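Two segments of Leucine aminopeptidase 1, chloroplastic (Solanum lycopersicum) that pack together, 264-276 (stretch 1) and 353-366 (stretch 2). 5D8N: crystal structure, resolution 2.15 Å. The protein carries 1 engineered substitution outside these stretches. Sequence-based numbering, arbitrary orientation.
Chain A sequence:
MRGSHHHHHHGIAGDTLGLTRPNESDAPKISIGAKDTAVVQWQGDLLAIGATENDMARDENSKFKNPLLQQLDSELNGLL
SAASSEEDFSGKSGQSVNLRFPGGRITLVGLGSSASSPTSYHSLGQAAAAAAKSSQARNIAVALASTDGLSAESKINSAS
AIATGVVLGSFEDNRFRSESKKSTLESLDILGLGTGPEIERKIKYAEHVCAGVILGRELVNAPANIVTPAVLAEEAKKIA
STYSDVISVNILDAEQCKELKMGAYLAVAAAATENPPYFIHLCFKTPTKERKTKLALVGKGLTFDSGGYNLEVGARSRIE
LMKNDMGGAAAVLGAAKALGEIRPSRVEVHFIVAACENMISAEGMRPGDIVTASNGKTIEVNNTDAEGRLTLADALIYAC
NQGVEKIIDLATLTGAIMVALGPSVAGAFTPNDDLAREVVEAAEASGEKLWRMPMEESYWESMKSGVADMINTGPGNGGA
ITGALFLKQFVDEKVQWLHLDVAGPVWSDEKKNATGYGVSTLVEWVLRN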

# COMPACT_ATOMS: atom_id res chain seq x y z
N ALA A 264 -28.36 -5.85 16.79
CA ALA A 264 -27.33 -5.94 15.76
C ALA A 264 -27.74 -5.21 14.48
O ALA A 264 -27.01 -4.38 13.95
CB ALA A 264 -26.95 -7.38 15.50
N TYR A 265 -28.97 -5.45 14.04
CA TYR A 265 -29.53 -4.76 12.90
C TYR A 265 -29.62 -3.25 13.14
O TYR A 265 -29.18 -2.44 12.31
CB TYR A 265 -30.90 -5.37 12.56
CG TYR A 265 -31.81 -4.58 11.63
CD1 TYR A 265 -31.39 -4.12 10.39
CD2 TYR A 265 -33.16 -4.42 11.93
CE1 TYR A 265 -32.26 -3.54 9.47
CE2 TYR A 265 -34.04 -3.81 11.04
CZ TYR A 265 -33.59 -3.36 9.81
OH TYR A 265 -34.51 -2.84 8.92
N LEU A 266 -30.14 -2.86 14.30
CA LEU A 266 -30.37 -1.46 14.57
C LEU A 266 -29.07 -0.70 14.74
O LEU A 266 -28.97 0.46 14.34
CB LEU A 266 -31.28 -1.28 15.78
CG LEU A 266 -32.72 -1.72 15.54
CD1 LEU A 266 -33.55 -1.71 16.82
CD2 LEU A 266 -33.39 -0.79 14.55
N ALA A 267 -28.03 -1.36 15.22
CA ALA A 267 -26.73 -0.70 15.29
C ALA A 267 -26.18 -0.35 13.90
O ALA A 267 -25.63 0.72 13.69
CB ALA A 267 -25.74 -1.57 16.03
N VAL A 268 -26.34 -1.26 12.96
CA VAL A 268 -25.87 -1.00 11.60
C VAL A 268 -26.66 0.13 11.00
O VAL A 268 -26.11 1.01 10.37
CB VAL A 268 -26.05 -2.26 10.71
CG1 VAL A 268 -25.65 -1.95 9.27
CG2 VAL A 268 -25.17 -3.39 11.23
N ALA A 269 -27.96 0.13 11.25
CA ALA A 269 -28.86 1.14 10.70
C ALA A 269 -28.76 2.56 11.33
O ALA A 269 -29.26 3.52 10.77
CB ALA A 269 -30.30 0.65 10.83
N ALA A 270 -28.11 2.66 12.48
CA ALA A 270 -28.20 3.86 13.31
C ALA A 270 -27.63 5.10 12.62
O ALA A 270 -28.14 6.21 12.78
CB ALA A 270 -27.49 3.63 14.64
N ALA A 271 -26.58 4.93 11.82
CA ALA A 271 -25.96 6.12 11.20
C ALA A 271 -26.93 6.81 10.24
O ALA A 271 -26.93 8.04 10.14
CB ALA A 271 -24.68 5.74 10.47
N ALA A 272 -27.72 6.00 9.53
CA ALA A 272 -28.49 6.46 8.37
C ALA A 272 -29.80 7.07 8.82
O ALA A 272 -30.87 6.47 8.65
CB ALA A 272 -28.74 5.30 7.42
N THR A 273 -29.72 8.29 9.33
CA THR A 273 -30.90 8.95 9.89
C THR A 273 -31.83 9.48 8.79
O THR A 273 -33.01 9.73 9.03
CB THR A 273 -30.49 10.12 10.79
OG1 THR A 273 -29.68 11.03 10.04
CG2 THR A 273 -29.71 9.60 12.03
N GLU A 274 -31.31 9.69 7.59
CA GLU A 274 -32.11 10.32 6.54
C GLU A 274 -32.97 9.28 5.82
O GLU A 274 -34.03 9.60 5.30
CB GLU A 274 -31.20 11.03 5.55
CG GLU A 274 -31.94 11.87 4.51
CD GLU A 274 -32.67 13.08 5.09
OE1 GLU A 274 -32.63 13.34 6.32
OE2 GLU A 274 -33.34 13.79 4.30
N ASN A 275 -32.44 8.07 5.67
CA ASN A 275 -33.16 6.95 5.06
C ASN A 275 -33.35 5.83 6.09
O ASN A 275 -32.56 4.89 6.18
CB ASN A 275 -32.40 6.40 3.84
CG ASN A 275 -32.28 7.41 2.72
OD1 ASN A 275 -31.19 7.66 2.20
ND2 ASN A 275 -33.40 7.97 2.31
N PRO A 276 -34.43 5.92 6.88
CA PRO A 276 -34.68 4.96 7.96
C PRO A 276 -34.75 3.52 7.48
O PRO A 276 -35.19 3.26 6.35
CB PRO A 276 -36.04 5.40 8.52
CG PRO A 276 -36.35 6.74 7.96
CD PRO A 276 -35.49 6.94 6.75
N VAL A 353 -36.31 -9.66 4.82
CA VAL A 353 -35.22 -8.76 4.52
C VAL A 353 -35.13 -7.64 5.56
O VAL A 353 -36.06 -6.85 5.71
CB VAL A 353 -35.38 -8.09 3.15
CG1 VAL A 353 -34.26 -7.09 2.91
CG2 VAL A 353 -35.36 -9.13 2.04
N ALA A 354 -34.01 -7.61 6.29
CA ALA A 354 -33.75 -6.51 7.21
C ALA A 354 -33.03 -5.38 6.48
O ALA A 354 -31.80 -5.40 6.30
CB ALA A 354 -32.92 -6.99 8.38
N ALA A 355 -33.83 -4.46 5.95
CA ALA A 355 -33.32 -3.46 5.03
C ALA A 355 -32.85 -2.19 5.76
O ALA A 355 -33.48 -1.70 6.70
CB ALA A 355 -34.39 -3.09 4.02
N CYS A 356 -31.69 -1.71 5.37
CA CYS A 356 -31.12 -0.48 5.90
C CYS A 356 -30.00 -0.04 4.96
O CYS A 356 -29.63 -0.76 4.04
CB CYS A 356 -30.55 -0.69 7.31
SG CYS A 356 -29.24 -1.94 7.40
N GLU A 357 -29.49 1.16 5.17
CA GLU A 357 -28.25 1.57 4.53
C GLU A 357 -27.20 1.83 5.59
O GLU A 357 -27.52 2.17 6.73
CB GLU A 357 -28.42 2.75 3.57
CG GLU A 357 -28.91 4.03 4.18
CD GLU A 357 -28.93 5.21 3.23
OE1 GLU A 357 -28.65 5.04 2.01
OE2 GLU A 357 -29.01 6.34 3.77
N ASN A 358 -25.98 1.41 5.28
CA ASN A 358 -24.87 1.51 6.20
C ASN A 358 -24.06 2.78 5.90
O ASN A 358 -23.27 2.80 4.95
CB ASN A 358 -23.99 0.26 6.10
CG ASN A 358 -22.77 0.34 7.01
OD1 ASN A 358 -22.68 1.24 7.85
ND2 ASN A 358 -21.79 -0.53 6.78
N MET A 359 -24.32 3.82 6.67
CA MET A 359 -23.76 5.14 6.45
C MET A 359 -22.79 5.56 7.56
O MET A 359 -22.50 4.81 8.49
CB MET A 359 -24.90 6.17 6.37
CG MET A 359 -25.87 5.94 5.22
SD MET A 359 -25.16 6.26 3.59
CE MET A 359 -25.60 7.98 3.36
N ILE A 360 -22.27 6.78 7.42
CA ILE A 360 -21.36 7.39 8.38
C ILE A 360 -21.92 8.72 8.87
O ILE A 360 -22.23 9.62 8.07
CB ILE A 360 -20.00 7.65 7.71
CG1 ILE A 360 -19.35 6.31 7.36
CG2 ILE A 360 -19.12 8.46 8.63
CD1 ILE A 360 -18.20 6.43 6.38
N SER A 361 -22.07 8.82 10.19
CA SER A 361 -22.64 10.02 10.81
C SER A 361 -22.38 9.99 12.31
O SER A 361 -21.88 9.00 12.86
CB SER A 361 -24.15 10.07 10.60
OG SER A 361 -24.82 9.15 11.45
N ALA A 362 -22.72 11.08 12.96
CA ALA A 362 -22.53 11.18 14.42
C ALA A 362 -23.35 10.13 15.20
O ALA A 362 -23.01 9.81 16.35
CB ALA A 362 -22.87 12.59 14.90
N GLU A 363 -24.46 9.68 14.60
CA GLU A 363 -25.37 8.72 15.21
C GLU A 363 -24.94 7.28 14.92
O GLU A 363 -25.56 6.34 15.41
CB GLU A 363 -26.81 8.94 14.70
CG GLU A 363 -27.46 10.22 15.19
CD GLU A 363 -27.25 11.41 14.25
OE1 GLU A 363 -26.56 11.25 13.20
OE2 GLU A 363 -27.82 12.50 14.55
N GLY A 364 -23.81 7.12 14.25
CA GLY A 364 -23.39 5.80 13.77
C GLY A 364 -22.68 4.91 14.77
O GLY A 364 -22.11 5.39 15.76
N MET A 365 -22.62 3.62 14.44
CA MET A 365 -21.80 2.64 15.16
C MET A 365 -20.32 2.87 14.86
O MET A 365 -19.96 3.22 13.75
CB MET A 365 -22.22 1.23 14.75
CG MET A 365 -21.39 0.12 15.35
SD MET A 365 -22.10 -1.52 15.08
CE MET A 365 -22.20 -1.59 13.31
N ARG A 366 -19.47 2.70 15.87
CA ARG A 366 -18.03 2.82 15.71
C ARG A 366 -17.41 1.44 15.66
O ARG A 366 -17.90 0.54 16.32
CB ARG A 366 -17.44 3.57 16.92
CG ARG A 366 -17.91 5.01 17.13
CD ARG A 366 -18.04 5.32 18.61
NE ARG A 366 -19.20 4.63 19.15
CZ ARG A 366 -20.41 5.15 19.26
NH1 ARG A 366 -20.56 6.47 19.25
NH2 ARG A 366 -21.47 4.35 19.38
O HOH W 1 -24.45 2.77 12.34
O HOH W 2 -26.34 3.24 8.89
O HOH W 3 -27.80 12.38 11.07
O HOH W 4 -29.17 8.26 5.71
O HOH W 5 -31.39 2.51 6.92

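The helix through 264-269 crosses the strand 353-358 at 39°, its axis 8.0 Å away at closest, and beyond the helix the backbones come very close: the CA atoms of Ala271 and Gly364 lie 3.6 Å apart, and a CB on Gly364 would sit a tight 3.1 Å from Ala271 CB. Ala271 CB sits 3.1 Å from Met359 O and 3.5 Å from Gly364 CA.

Two direct hydrogen bonds run from a hydroxyl to a backbone carbonyl across the contact. Tyr265 OH donates to Ala355 O (2.7 Å) while Ala354 CB covers one face of its ring, 3.8 Å from the centroid. Ser361 OG donates to Ala271 O (2.7 Å) and accepts from Glu363 N (3.2 Å), so one hydroxyl ties the neighbouring loop to its own turn, which Gly364 N to Ser361 O (3.0 Å) closes.

Water serves several of the polar groups that the direct bonds leave unpaired. Water 1 is placed to donate to Ala267 O (2.7 Å), one of more acceptors than it has protons for, and accepts from Ala271 N and Met365 N; water 2 donates to Val268 O and Glu357 O and accepts from Met359 N and, weakly, Ala272 N. Water 5 links Glu357 N to Asn275 O, and water 3 joins Thr273 OG1 to Glu363 OE1. Apolar contacts complete the packing: Ala269 CB meets Cys356 CB (3.8 Å) and Val268 CG2 meets Met365 CE (4.0 Å).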